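Local coordinates for protein MerB2 (Bacillus megaterium, PDB 5C17) that probably acts as an alkylmercury lyase, cleaving the mercury-carbon bond of organomercurials, and binds a mercury (II) ion, at residues V23-T28 with K60-R65; V117-R122 with I168-S173; I130-R135 with A140-D145. One frame throughout, in Å; residues are numbered along the deposited sequence. Where two conformers were deposited one is given.

Contact 1 (V23-T28 with K60-R65); sequences VPILRT and KILAQR
Leu-62 and Leu-26 meet by their forked ends between two helices, and the joint is a worked example of packing in which a single leucine from one helix is received by two neighbours in sequence on the other. Both leucines have the usual helical form, with CG beside the backbone N, and chi2 (172° in Leu-62, 167° in Leu-26) sets CD1 anti to CA, the methyl that in Leu-62 meets both Leu-26 and Ile-25. Leu-62 CD1 lies 3.8 Å from Leu-26 CD2 and 3.9 Å from Leu-26 CG. Its other methyl, Leu-62 CD2, is 4.1 Å from Leu-26 CD1, and the two forks therefore meet through both branches, one crossing the other at a slant. Ile-25 adds a lighter touch through its short branch: Ile-25 CG2 stands 4.1 Å from Leu-62 CD1, the methyl that also faces Leu-26. All these distances are ordinary van der Waals separations. The backbones stay well apart, with 8.5 Å between Leu-26 CA and Leu-62 CA, and the side chains alone bridge the gap. All three residues are buried. Ile-68 of strand 68-70 packs on both leucines, Leu-80 touches Leu-26, and Ile-50 meets Ile-25, so that helices 22-34 and 52-64 share a small apolar core with the first strand of the large antiparallel sheet.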
ATOM      1  N   VAL A  23      -8.288 -12.758   6.633  1.00  9.95           N
ATOM      2  CA  VAL A  23      -7.136 -13.097   5.799  1.00 10.24           C
ATOM      3  C   VAL A  23      -7.542 -13.851   4.526  1.00  8.58           C
ATOM      4  O   VAL A  23      -7.101 -13.494   3.439  1.00  9.30           O
ATOM      5  CB  VAL A  23      -6.001 -13.802   6.585  1.00 10.70           C
ATOM      6  CG1 VAL A  23      -4.914 -14.295   5.633  1.00 11.70           C
ATOM      7  CG2 VAL A  23      -5.400 -12.832   7.574  1.00 12.61           C
ATOM      8  N   PRO A  24      -8.410 -14.881   4.627  1.00  9.00           N
ATOM      9  CA  PRO A  24      -8.856 -15.509   3.373  1.00  9.64           C
ATOM     10  C   PRO A  24      -9.472 -14.512   2.377  1.00  8.67           C
ATOM     11  O   PRO A  24      -9.194 -14.560   1.169  1.00  9.65           O
ATOM     12  CB  PRO A  24      -9.893 -16.544   3.853  1.00 10.04           C
ATOM     13  CG  PRO A  24      -9.410 -16.911   5.231  1.00 10.88           C
ATOM     14  CD  PRO A  24      -8.887 -15.609   5.811  1.00 10.47           C
ATOM     15  N   ILE A  25     -10.280 -13.590   2.883  1.00  8.96           N
ATOM     16  CA  ILE A  25     -10.933 -12.597   2.040  1.00  9.02           C
ATOM     17  C   ILE A  25      -9.931 -11.582   1.469  1.00  8.85           C
ATOM     18  O   ILE A  25      -9.932 -11.312   0.271  1.00  9.49           O
ATOM     19  CB  ILE A  25     -12.117 -11.942   2.792  1.00  9.81           C
ATOM     20  CG1 ILE A  25     -13.261 -12.954   2.912  1.00 10.71           C
ATOM     21  CG2 ILE A  25     -12.585 -10.663   2.088  1.00 10.87           C
ATOM     22  CD1 ILE A  25     -14.324 -12.585   3.910  1.00 12.66           C
ATOM     23  N   LEU A  26      -9.046 -11.069   2.319  1.00  9.21           N
ATOM     24  CA  LEU A  26      -8.022 -10.131   1.871  1.00  9.17           C
ATOM     25  C   LEU A  26      -7.109 -10.760   0.836  1.00  8.04           C
ATOM     26  O   LEU A  26      -6.781 -10.122  -0.162  1.00  9.03           O
ATOM     27  CB  LEU A  26      -7.190  -9.592   3.031  1.00  8.75           C
ATOM     28  CG  LEU A  26      -7.855  -8.474   3.827  1.00  9.36           C
ATOM     29  CD1 LEU A  26      -7.108  -8.248   5.125  1.00 10.47           C
ATOM     30  CD2 LEU A  26      -7.940  -7.167   3.022  1.00  9.74           C
ATOM     31  N   ARG A  27      -6.680 -12.010   1.053  1.00  8.45           N
ATOM     32  CA  ARG A  27      -5.839 -12.674   0.051  1.00  8.99           C
ATOM     33  C   ARG A  27      -6.550 -12.735  -1.287  1.00  9.10           C
ATOM     34  O   ARG A  27      -5.988 -12.435  -2.344  1.00  9.36           O
ATOM     35  CB  ARG A  27      -5.491 -14.096   0.478  1.00  9.03           C
ATOM     36  CG  ARG A  27      -4.504 -14.183   1.636  1.00  9.54           C
ATOM     37  CD  ARG A  27      -4.246 -15.650   2.040  1.00 10.34           C
ATOM     38  NE  ARG A  27      -3.659 -16.400   0.941  1.00 10.62           N
ATOM     39  CZ  ARG A  27      -2.373 -16.400   0.642  1.00 11.31           C
ATOM     40  NH1 ARG A  27      -1.498 -15.731   1.385  1.00 11.44           N
ATOM     41  NH2 ARG A  27      -1.964 -17.055  -0.421  1.00 13.95           N
ATOM     42  N   THR A  28      -7.808 -13.156  -1.247  1.00  9.07           N
ATOM     43  CA  THR A  28      -8.565 -13.345  -2.461  1.00  9.36           C
ATOM     44  C   THR A  28      -8.686 -12.017  -3.215  1.00  9.01           C
ATOM     45  O   THR A  28      -8.503 -11.949  -4.444  1.00 10.62           O
ATOM     46  CB  THR A  28      -9.942 -13.972  -2.150  1.00  9.63           C
ATOM     47  OG1 THR A  28      -9.741 -15.213  -1.448  1.00 10.34           O
ATOM     48  CG2 THR A  28     -10.696 -14.245  -3.419  1.00 10.98           C
ATOM     49  N   LYS A  60     -17.548  -5.127   4.748  1.00 10.56           N
ATOM     50  CA  LYS A  60     -17.953  -3.847   5.332  1.00 11.38           C
ATOM     51  C   LYS A  60     -16.864  -3.291   6.252  1.00 10.54           C
ATOM     52  O   LYS A  60     -16.521  -2.113   6.169  1.00 11.44           O
ATOM     53  CB  LYS A  60     -19.271  -3.991   6.100  1.00 14.59           C
ATOM     54  CG  LYS A  60     -19.765  -2.710   6.748  1.00 18.58           C
ATOM     55  CD  LYS A  60     -21.122  -2.876   7.422  1.00 22.03           C
ATOM     56  CE  LYS A  60     -21.620  -1.548   7.972  1.00 25.99           C
ATOM     57  NZ  LYS A  60     -23.034  -1.635   8.428  1.00 28.47           N
ATOM     58  N   ILE A  61     -16.315  -4.140   7.115  1.00  9.92           N
ATOM     59  CA  ILE A  61     -15.267  -3.709   8.046  1.00 10.26           C
ATOM     60  C   ILE A  61     -14.016  -3.288   7.292  1.00  9.44           C
ATOM     61  O   ILE A  61     -13.414  -2.243   7.597  1.00  9.54           O
ATOM     62  CB  ILE A  61     -14.946  -4.817   9.070  1.00 11.35           C
ATOM     63  CG1 ILE A  61     -16.063  -4.885  10.103  1.00 13.99           C
ATOM     64  CG2 ILE A  61     -13.608  -4.542   9.780  1.00 11.91           C
ATOM     65  CD1 ILE A  61     -16.081  -6.162  10.910  1.00 16.79           C
ATOM     66  N   LEU A  62     -13.593  -4.095   6.322  1.00  9.17           N
ATOM     67  CA  LEU A  62     -12.378  -3.773   5.563  1.00  8.79           C
ATOM     68  C   LEU A  62     -12.537  -2.456   4.811  1.00  8.74           C
ATOM     69  O   LEU A  62     -11.600  -1.674   4.717  1.00  9.48           O
ATOM     70  CB  LEU A  62     -12.018  -4.904   4.599  1.00  8.72           C
ATOM     71  CG  LEU A  62     -11.680  -6.243   5.238  1.00 10.16           C
ATOM     72  CD1 LEU A  62     -11.546  -7.305   4.154  1.00 10.57           C
ATOM     73  CD2 LEU A  62     -10.450  -6.154   6.096  1.00 11.24           C
ATOM     74  N   ALA A  63     -13.735  -2.203   4.298  1.00  8.91           N
ATOM     75  CA  ALA A  63     -14.003  -0.954   3.599  1.00  9.97           C
ATOM     76  C   ALA A  63     -14.032   0.249   4.565  1.00 10.08           C
ATOM     77  O   ALA A  63     -13.513   1.324   4.244  1.00 10.97           O
ATOM     78  CB  ALA A  63     -15.281  -1.048   2.792  1.00 11.36           C
ATOM     79  N   GLN A  64     -14.620   0.063   5.744  0.55 10.41           N
ATOM     80  CA  GLN A  64     -14.630   1.110   6.766  0.55 11.50           C
ATOM     81  C   GLN A  64     -13.199   1.497   7.149  0.55 10.36           C
ATOM     82  O   GLN A  64     -12.889   2.680   7.311  0.55 11.73           O
ATOM     83  CB  GLN A  64     -15.407   0.664   8.017  0.55 13.93           C
ATOM     84  CG  GLN A  64     -16.923   0.596   7.835  0.55 16.42           C
ATOM     85  CD  GLN A  64     -17.672  -0.008   9.031  0.55 18.43           C
ATOM     86  OE1 GLN A  64     -17.177  -0.918   9.717  0.55 19.15           O
ATOM     87  NE2 GLN A  64     -18.881   0.496   9.275  0.55 20.25           N
ATOM     88  N   ARG A  65     -12.326   0.496   7.255  1.00  9.79           N
ATOM     89  CA  ARG A  65     -10.919   0.710   7.604  1.00  9.84           C
ATOM     90  C   ARG A  65     -10.101   1.176   6.396  1.00  9.60           C
ATOM     91  O   ARG A  65      -8.917   1.452   6.512  1.00 10.59           O
ATOM     92  CB  ARG A  65     -10.315  -0.584   8.157  1.00 10.87           C
ATOM     93  CG  ARG A  65     -10.834  -0.963   9.524  1.00 10.75           C
ATOM     94  CD  ARG A  65     -10.217  -2.261  10.017  1.00 12.21           C
ATOM     95  NE  ARG A  65     -10.488  -2.524  11.425  1.00 14.85           N
ATOM     96  CZ  ARG A  65      -9.767  -2.033  12.419  1.00 16.97           C
ATOM     97  NH1 ARG A  65      -8.728  -1.256  12.159  1.00 18.40           N
ATOM     98  NH2 ARG A  65     -10.087  -2.321  13.674  1.00 18.91           N
TER

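Contact 2 (V117-R122 with I168-S173); sequences VDIHSR and IHYFSS
Tyr-170 reaches from the edge strand of the small three-stranded antiparallel sheet to Ser-121 and Ile-119 of the large one, a compact example of two sheets joined through one aromatic side chain. The strand segments 117-122 and 169-171 run nearly perpendicular, at 85°, with axes 7.5 Å apart; the link is made by the tyrosine side chain and one water, without strand pairing.

The van der Waals contacts centre on one side of the tyrosine ring. Ser-121 OG lies at the ring edge, near its plane, 3.4 Å from Tyr-170 CD2, and Ser-121 CB is 3.6 Å from the same carbon. The serine torsion, with OG anti to the backbone N (chi1 -171°), puts the hydroxyl at this edge, where it also hydrogen-bonds to Asn-89 OD1. Farther along the ring, Ile-119 CG2 approaches obliquely at the phenol end, 4.1 Å from Tyr-170 OH and 4.3 Å from Tyr-170 CE2, and the two side chains cross at about a right angle. Nearer the backbone, Tyr-170 CB packs 3.7 Å from Arg-122 O.

Polar links fix both ends of the tyrosine. Its phenol OH is hydrogen-bonded to Thr-106 OG1 of helix 103-113, while Ala-103 and Leu-107 of that helix pack against the side chain. At the backbone end one water bridges the two backbones, donating to Arg-122 O at 2.9 Å and accepting from Tyr-170 N at 3.0 Å.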
ATOM      1  N   VAL A 117       9.702  -4.317 -10.251  0.51 11.52           N
ATOM      2  CA  VAL A 117       8.786  -3.224 -10.523  0.51 11.19           C
ATOM      3  C   VAL A 117       9.502  -2.038 -11.140  0.51 10.68           C
ATOM      4  O   VAL A 117      10.708  -1.857 -10.960  0.51 11.78           O
ATOM      5  CB  VAL A 117       8.031  -2.760  -9.254  0.51 12.33           C
ATOM      6  CG1 VAL A 117       7.180  -3.889  -8.694  0.51 13.82           C
ATOM      7  CG2 VAL A 117       8.994  -2.239  -8.197  0.51 12.48           C
ATOM      8  N   ASP A 118       8.732  -1.252 -11.886  1.00 10.80           N
ATOM      9  CA  ASP A 118       9.133   0.080 -12.323  1.00 11.21           C
ATOM     10  C   ASP A 118       8.112   1.003 -11.680  1.00 10.45           C
ATOM     11  O   ASP A 118       6.913   0.847 -11.889  1.00 11.61           O
ATOM     12  CB  ASP A 118       9.064   0.270 -13.839  1.00 13.83           C
ATOM     13  CG  ASP A 118      10.027  -0.620 -14.619  1.00 18.58           C
ATOM     14  OD1 ASP A 118      10.872  -1.313 -14.032  1.00 18.35           O
ATOM     15  OD2 ASP A 118       9.951  -0.589 -15.861  1.00 23.53           O
ATOM     16  N   ILE A 119       8.599   1.994 -10.956  1.00  9.34           N
ATOM     17  CA  ILE A 119       7.776   2.933 -10.211  1.00  9.19           C
ATOM     18  C   ILE A 119       7.944   4.327 -10.783  1.00  9.33           C
ATOM     19  O   ILE A 119       9.073   4.772 -11.001  1.00  9.52           O
ATOM     20  CB  ILE A 119       8.217   2.977  -8.707  1.00 10.03           C
ATOM     21  CG1 ILE A 119       8.067   1.594  -8.072  1.00 10.31           C
ATOM     22  CG2 ILE A 119       7.455   4.063  -7.919  1.00  9.99           C
ATOM     23  CD1 ILE A 119       8.911   1.400  -6.840  1.00 11.61           C
ATOM     24  N   HIS A 120       6.819   5.008 -10.985  1.00  9.18           N
ATOM     25  CA  HIS A 120       6.825   6.424 -11.333  0.59  8.88           C
ATOM     26  C   HIS A 120       5.945   7.157 -10.337  1.00  8.82           C
ATOM     27  O   HIS A 120       4.806   6.757 -10.095  1.00 10.19           O
ATOM     28  CB  HIS A 120       6.330   6.660 -12.765  0.59 11.27           C
ATOM     29  CG  HIS A 120       6.520   8.068 -13.246  0.59 14.42           C
ATOM     30  ND1 HIS A 120       5.717   9.108 -12.838  0.59 16.41           N
ATOM     31  CD2 HIS A 120       7.426   8.607 -14.100  0.59 16.41           C
ATOM     32  CE1 HIS A 120       6.119  10.229 -13.414  0.59 16.69           C
ATOM     33  NE2 HIS A 120       7.152   9.951 -14.190  0.59 16.77           N
ATOM     34  N   SER A 121       6.495   8.223  -9.768  1.00  8.44           N
ATOM     35  CA  SER A 121       5.776   9.001  -8.773  1.00  8.34           C
ATOM     36  C   SER A 121       6.193  10.459  -8.856  1.00  8.33           C
ATOM     37  O   SER A 121       6.764  10.875  -9.865  1.00  8.89           O
ATOM     38  CB  SER A 121       6.004   8.417  -7.381  1.00  9.27           C
ATOM     39  OG  SER A 121       5.159   9.009  -6.409  1.00  9.79           O
ATOM     40  N   ARG A 122       5.911  11.213  -7.801  1.00  8.50           N
ATOM     41  CA  ARG A 122       6.157  12.656  -7.768  1.00  8.54           C
ATOM     42  C   ARG A 122       6.701  13.059  -6.418  1.00  8.77           C
ATOM     43  O   ARG A 122       6.287  12.529  -5.403  1.00  9.70           O
ATOM     44  CB  ARG A 122       4.860  13.440  -8.001  1.00  9.44           C
ATOM     45  CG  ARG A 122       4.249  13.272  -9.382  1.00  9.54           C
ATOM     46  CD  ARG A 122       4.965  14.103 -10.396  1.00 10.22           C
ATOM     47  NE  ARG A 122       4.531  13.797 -11.750  1.00 10.52           N
ATOM     48  CZ  ARG A 122       5.003  14.400 -12.834  1.00 11.21           C
ATOM     49  NH1 ARG A 122       5.891  15.384 -12.710  1.00 11.32           N
ATOM     50  NH2 ARG A 122       4.593  14.042 -14.037  1.00 13.30           N
ATOM     51  N   ILE A 168       1.782   9.855   3.833  1.00 10.96           N
ATOM     52  CA  ILE A 168       3.065   9.305   3.453  1.00 10.29           C
ATOM     53  C   ILE A 168       3.400   9.871   2.072  1.00  9.64           C
ATOM     54  O   ILE A 168       2.562   9.956   1.256  1.00 11.88           O
ATOM     55  CB  ILE A 168       2.983   7.774   3.419  1.00 11.45           C
ATOM     56  CG1 ILE A 168       2.773   7.217   4.838  1.00 12.89           C
ATOM     57  CG2 ILE A 168       4.164   7.153   2.666  1.00 11.63           C
ATOM     58  CD1 ILE A 168       2.304   5.787   4.882  1.00 14.09           C
ATOM     59  N   HIS A 169       4.659  10.240   1.894  1.00  9.42           N
ATOM     60  CA  HIS A 169       5.106  10.876   0.674  1.00  9.57           C
ATOM     61  C   HIS A 169       6.506  10.468   0.239  1.00  8.96           C
ATOM     62  O   HIS A 169       7.334  10.048   0.998  1.00  9.97           O
ATOM     63  CB  HIS A 169       5.165  12.403   0.908  1.00 11.44           C
ATOM     64  CG  HIS A 169       3.920  12.989   1.474  1.00 12.32           C
ATOM     65  ND1 HIS A 169       2.725  12.999   0.799  1.00 14.05           N
ATOM     66  CD2 HIS A 169       3.700  13.599   2.650  1.00 14.33           C
ATOM     67  CE1 HIS A 169       1.819  13.578   1.553  1.00 15.05           C
ATOM     68  NE2 HIS A 169       2.383  13.934   2.681  1.00 15.81           N
ATOM     69  N   TYR A 170       6.715  10.612  -1.059  1.00  8.76           N
ATOM     70  CA  TYR A 170       8.036  10.596  -1.672  1.00  9.00           C
ATOM     71  C   TYR A 170       8.504  12.057  -1.660  1.00  8.51           C
ATOM     72  O   TYR A 170       7.763  12.952  -1.908  1.00  8.80           O
ATOM     73  CB  TYR A 170       8.041  10.136  -3.138  1.00  9.69           C
ATOM     74  CG  TYR A 170       8.307   8.646  -3.401  1.00  8.54           C
ATOM     75  CD1 TYR A 170       9.469   8.025  -3.002  1.00  8.94           C
ATOM     76  CD2 TYR A 170       7.400   7.893  -4.103  1.00  8.58           C
ATOM     77  CE1 TYR A 170       9.703   6.721  -3.284  1.00  9.10           C
ATOM     78  CE2 TYR A 170       7.626   6.568  -4.368  1.00  9.66           C
ATOM     79  CZ  TYR A 170       8.785   5.978  -3.948  1.00  8.87           C
ATOM     80  OH  TYR A 170       9.085   4.684  -4.191  1.00  9.92           O
ATOM     81  N   PHE A 171       9.778  12.232  -1.376  1.00  8.52           N
ATOM     82  CA  PHE A 171      10.466  13.507  -1.502  1.00  8.87           C
ATOM     83  C   PHE A 171      11.721  13.298  -2.366  1.00  8.73           C
ATOM     84  O   PHE A 171      12.429  12.313  -2.254  1.00  9.53           O
ATOM     85  CB  PHE A 171      10.810  14.195  -0.169  1.00  8.97           C
ATOM     86  CG  PHE A 171       9.607  14.755   0.526  1.00  9.23           C
ATOM     87  CD1 PHE A 171       8.955  15.856   0.017  1.00  9.73           C
ATOM     88  CD2 PHE A 171       9.076  14.149   1.656  1.00 10.53           C
ATOM     89  CE1 PHE A 171       7.827  16.339   0.610  1.00 10.60           C
ATOM     90  CE2 PHE A 171       7.940  14.654   2.276  1.00 10.54           C
ATOM     91  CZ  PHE A 171       7.326  15.754   1.739  1.00 10.23           C
ATOM     92  N   SER A 172      12.014  14.281  -3.201  1.00  9.07           N
ATOM     93  CA  SER A 172      13.172  14.223  -4.079  1.00 10.41           C
ATOM     94  C   SER A 172      14.502  14.255  -3.334  1.00 10.18           C
ATOM     95  O   SER A 172      15.510  13.853  -3.885  1.00 11.30           O
ATOM     96  CB  SER A 172      13.112  15.401  -5.047  1.00 11.57           C
ATOM     97  OG  SER A 172      12.845  16.615  -4.371  1.00 12.69           O
ATOM     98  N   SER A 173      14.490  14.760  -2.101  1.00  9.80           N
ATOM     99  CA  SER A 173      15.669  14.825  -1.246  1.00  9.25           C
ATOM    100  C   SER A 173      15.225  15.108   0.172  1.00  9.79           C
ATOM    101  O   SER A 173      14.110  15.577   0.399  1.00 10.64           O
ATOM    102  CB  SER A 173      16.622  15.941  -1.684  1.00 10.01           C
ATOM    103  OG  SER A 173      16.029  17.207  -1.446  1.00 12.10           O
TER
HETATM  104  O   HOH W   1       4.811  11.730  -3.079  1.00 11.79           O

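Contact 3 (I130-R135 with A140-D145); sequences IEVTVR and AKTTPD
Lys-141 lies across Thr-133 and Glu-131, and its course illustrates how a long side chain can span two residues on one face of an antiparallel ladder. At its root, Lys-141 CB is 3.3 Å from Thr-133 OG1 and also packs near Thr-133 CG2. The chain then runs extended to CE, with CD passing Glu-131 CB, before bending at chi4 (-67°) toward the glutamate. Lys-141 CE comes 3.2 Å from Glu-131 OE2. At the tip, Lys-141 NZ forms a salt bridge with Glu-131 OE2 at 3.1 Å, weak as a hydrogen bond.

Thr-133 takes two successive amides. Thr-133 O accepts from Ala-140 N in a nearly straight bond (2.9 Å, 178°), while Thr-133 OG1 accepts from Lys-141 N at 2.9 Å, a side-chain bond added to the backbone ladder. The hydroxyl can do this because it sits between its own backbone N and carbonyl carbon (chi1 65°), turned to the neighbouring strand. Lys-141 O is gripped twice, by Thr-133 N and by Thr-142 OG1, which arrive from opposite faces of its carbonyl plane.

Glu-131 and Thr-143 form a hydrogen-bonded pair: Glu-131 N donates to Thr-143 O at 2.9 Å, and Thr-143 N returns a bond to Glu-131 O at 2.8 Å. The next pair, Val-132 with Thr-142, is non-hydrogen-bonded. Its side chains lie alongside one another and both pack on Leu-194 of helix 194-207. Beyond the ladder, Pro-144, preceded by a cis peptide, sets its CD against Ile-130 CG1. The whole is a beta hairpin, strands 129-135 and 138-143, closing one edge of the large antiparallel sheet.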
ATOM      1  N   ILE A 130       9.633  11.222 -10.056  1.00 10.19           N
ATOM      2  CA  ILE A 130      10.491  10.272  -9.360  1.00 10.60           C
ATOM      3  C   ILE A 130      10.363   8.930 -10.066  1.00 10.25           C
ATOM      4  O   ILE A 130       9.249   8.503 -10.377  1.00 11.22           O
ATOM      5  CB  ILE A 130      10.058  10.164  -7.890  1.00 12.09           C
ATOM      6  CG1 ILE A 130      10.382  11.510  -7.203  1.00 15.02           C
ATOM      7  CG2 ILE A 130      10.721   8.956  -7.183  1.00 13.43           C
ATOM      8  CD1 ILE A 130      10.055  11.577  -5.795  1.00 17.00           C
ATOM      9  N   GLU A 131      11.496   8.306 -10.360  1.00  9.85           N
ATOM     10  CA  GLU A 131      11.531   6.989 -10.985  1.00 11.15           C
ATOM     11  C   GLU A 131      12.420   6.074 -10.163  1.00 10.49           C
ATOM     12  O   GLU A 131      13.543   6.438  -9.811  1.00 12.04           O
ATOM     13  CB  GLU A 131      12.046   7.074 -12.419  1.00 14.62           C
ATOM     14  CG  GLU A 131      11.123   7.900 -13.301  1.00 22.26           C
ATOM     15  CD  GLU A 131      11.335   7.661 -14.788  1.00 29.78           C
ATOM     16  OE1 GLU A 131      10.417   7.983 -15.568  1.00 33.13           O
ATOM     17  OE2 GLU A 131      12.409   7.155 -15.181  1.00 32.96           O
ATOM     18  N   VAL A 132      11.902   4.897  -9.852  1.00 10.74           N
ATOM     19  CA  VAL A 132      12.625   3.891  -9.091  1.00 10.93           C
ATOM     20  C   VAL A 132      12.370   2.556  -9.760  1.00 12.18           C
ATOM     21  O   VAL A 132      11.235   2.261 -10.125  1.00 12.83           O
ATOM     22  CB  VAL A 132      12.147   3.809  -7.625  1.00 10.85           C
ATOM     23  CG1 VAL A 132      12.922   2.749  -6.876  1.00 11.53           C
ATOM     24  CG2 VAL A 132      12.307   5.161  -6.931  1.00 12.61           C
ATOM     25  N   THR A 133      13.403   1.740  -9.924  1.00 11.76           N
ATOM     26  CA  THR A 133      13.186   0.369 -10.372  1.00 12.47           C
ATOM     27  C   THR A 133      13.843  -0.601  -9.404  1.00 12.28           C
ATOM     28  O   THR A 133      14.833  -0.279  -8.730  1.00 13.24           O
ATOM     29  CB  THR A 133      13.689   0.099 -11.806  1.00 14.58           C
ATOM     30  OG1 THR A 133      15.101   0.244 -11.848  1.00 15.22           O
ATOM     31  CG2 THR A 133      13.058   1.062 -12.807  1.00 15.60           C
ATOM     32  N   VAL A 134      13.259  -1.791  -9.342  1.00 11.75           N
ATOM     33  CA  VAL A 134      13.748  -2.855  -8.485  1.00 12.01           C
ATOM     34  C   VAL A 134      13.938  -4.096  -9.344  1.00 12.72           C
ATOM     35  O   VAL A 134      13.042  -4.460 -10.112  1.00 13.52           O
ATOM     36  CB  VAL A 134      12.760  -3.153  -7.345  1.00 12.33           C
ATOM     37  CG1 VAL A 134      13.326  -4.219  -6.416  1.00 14.85           C
ATOM     38  CG2 VAL A 134      12.428  -1.879  -6.550  1.00 13.39           C
ATOM     39  N   ARG A 135      15.108  -4.719  -9.218  1.00 13.94           N
ATOM     40  CA  ARG A 135      15.458  -5.905  -9.987  1.00 14.86           C
ATOM     41  C   ARG A 135      16.025  -6.957  -9.019  1.00 15.66           C
ATOM     42  O   ARG A 135      17.056  -6.732  -8.368  1.00 16.07           O
ATOM     43  CB  ARG A 135      16.488  -5.550 -11.064  1.00 16.57           C
ATOM     44  CG  ARG A 135      16.040  -4.526 -12.098  1.00 17.46           C
ATOM     45  CD  ARG A 135      14.990  -5.089 -13.024  1.00 18.43           C
ATOM     46  NE  ARG A 135      14.544  -4.124 -14.028  1.00 18.87           N
ATOM     47  CZ  ARG A 135      13.461  -3.360 -13.922  1.00 18.29           C
ATOM     48  NH1 ARG A 135      12.694  -3.417 -12.840  1.00 16.17           N
ATOM     49  NH2 ARG A 135      13.146  -2.519 -14.903  1.00 19.48           N
ATOM     50  N   ALA A 140      17.665  -0.559  -8.485  1.00 15.21           N
ATOM     51  CA  ALA A 140      18.466  -0.326  -9.682  1.00 16.82           C
ATOM     52  C   ALA A 140      18.414   1.172  -9.994  1.00 18.38           C
ATOM     53  O   ALA A 140      19.261   1.920  -9.523  1.00 21.85           O
ATOM     54  CB  ALA A 140      17.944  -1.183 -10.845  1.00 17.25           C
ATOM     55  N   LYS A 141      17.419   1.638 -10.740  1.00 17.07           N
ATOM     56  CA  LYS A 141      17.313   3.069 -11.035  1.00 17.26           C
ATOM     57  C   LYS A 141      16.732   3.774  -9.819  1.00 14.08           C
ATOM     58  O   LYS A 141      15.842   3.240  -9.164  1.00 14.38           O
ATOM     59  CB  LYS A 141      16.393   3.281 -12.248  1.00 20.95           C
ATOM     60  CG  LYS A 141      16.357   4.704 -12.846  1.00 26.65           C
ATOM     61  CD  LYS A 141      15.199   4.844 -13.861  1.00 31.02           C
ATOM     62  CE  LYS A 141      15.397   5.995 -14.857  1.00 34.77           C
ATOM     63  NZ  LYS A 141      15.337   7.355 -14.244  1.00 36.64           N
ATOM     64  N   THR A 142      17.237   4.966  -9.514  1.00 13.29           N
ATOM     65  CA  THR A 142      16.557   5.850  -8.584  1.00 13.09           C
ATOM     66  C   THR A 142      16.884   7.263  -9.002  1.00 12.47           C
ATOM     67  O   THR A 142      18.028   7.693  -8.896  1.00 12.77           O
ATOM     68  CB  THR A 142      16.995   5.624  -7.112  1.00 13.32           C
ATOM     69  OG1 THR A 142      16.671   4.293  -6.709  1.00 15.30           O
ATOM     70  CG2 THR A 142      16.311   6.590  -6.174  1.00 14.11           C
ATOM     71  N   THR A 143      15.886   7.982  -9.494  1.00 11.53           N
ATOM     72  CA  THR A 143      16.068   9.366  -9.895  1.00 11.32           C
ATOM     73  C   THR A 143      14.939  10.199  -9.329  1.00 11.54           C
ATOM     74  O   THR A 143      13.775   9.848  -9.505  1.00 11.48           O
ATOM     75  CB  THR A 143      16.124   9.541 -11.419  1.00 14.24           C
ATOM     76  OG1 THR A 143      14.890   9.131 -12.018  1.00 16.79           O
ATOM     77  CG2 THR A 143      17.263   8.744 -12.004  1.00 15.62           C
ATOM     78  N   PRO A 144      15.264  11.303  -8.646  1.00 11.03           N
ATOM     79  CA  PRO A 144      16.613  11.730  -8.261  1.00 11.93           C
ATOM     80  C   PRO A 144      17.297  10.729  -7.331  1.00 12.95           C
ATOM     81  O   PRO A 144      16.625   9.996  -6.612  1.00 11.61           O
ATOM     82  CB  PRO A 144      16.365  13.041  -7.516  1.00 13.75           C
ATOM     83  CG  PRO A 144      15.036  13.489  -7.925  1.00 15.32           C
ATOM     84  CD  PRO A 144      14.243  12.262  -8.186  1.00 12.20           C
ATOM     85  N   ASP A 145      18.623  10.699  -7.348  1.00 13.33           N
ATOM     86  CA  ASP A 145      19.347   9.714  -6.556  1.00 15.33           C
ATOM     87  C   ASP A 145      19.104   9.883  -5.054  1.00 12.71           C
ATOM     88  O   ASP A 145      19.249   8.925  -4.292  1.00 13.46           O
ATOM     89  CB  ASP A 145      20.855   9.709  -6.878  1.00 19.04           C
ATOM     90  CG  ASP A 145      21.508  11.079  -6.762  1.00 22.38           C
ATOM     91  OD1 ASP A 145      20.893  12.032  -6.248  1.00 23.68           O
ATOM     92  OD2 ASP A 145      22.678  11.197  -7.191  1.00 27.28           O
TER

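In the fold
Contacts 2 and 3 adjoin, with centres 9 Å apart, and contact 3 is nested in the chain loop that contact 2 closes. Strands 117-122 and 129-135 are sheet neighbours; Asp-118 OD1 and Arg-135 NH2 form a salt bridge of 2.7 Å between the two contacts. Contact 1 lies on the opposite side of the chain's centre, about 27 Å from contact 2 and 32 Å from contact 3, centre to centre. The side chain of Leu-26 in contact 1 is about 11 Å from the bound dimercaptobutanediol and about 13 Å from the mercury, which is about 11 Å from the side chain of Tyr-170 in contact 2; Cys-102 and Cys-165 hold the metal, and neither contact supplies a metal ligand.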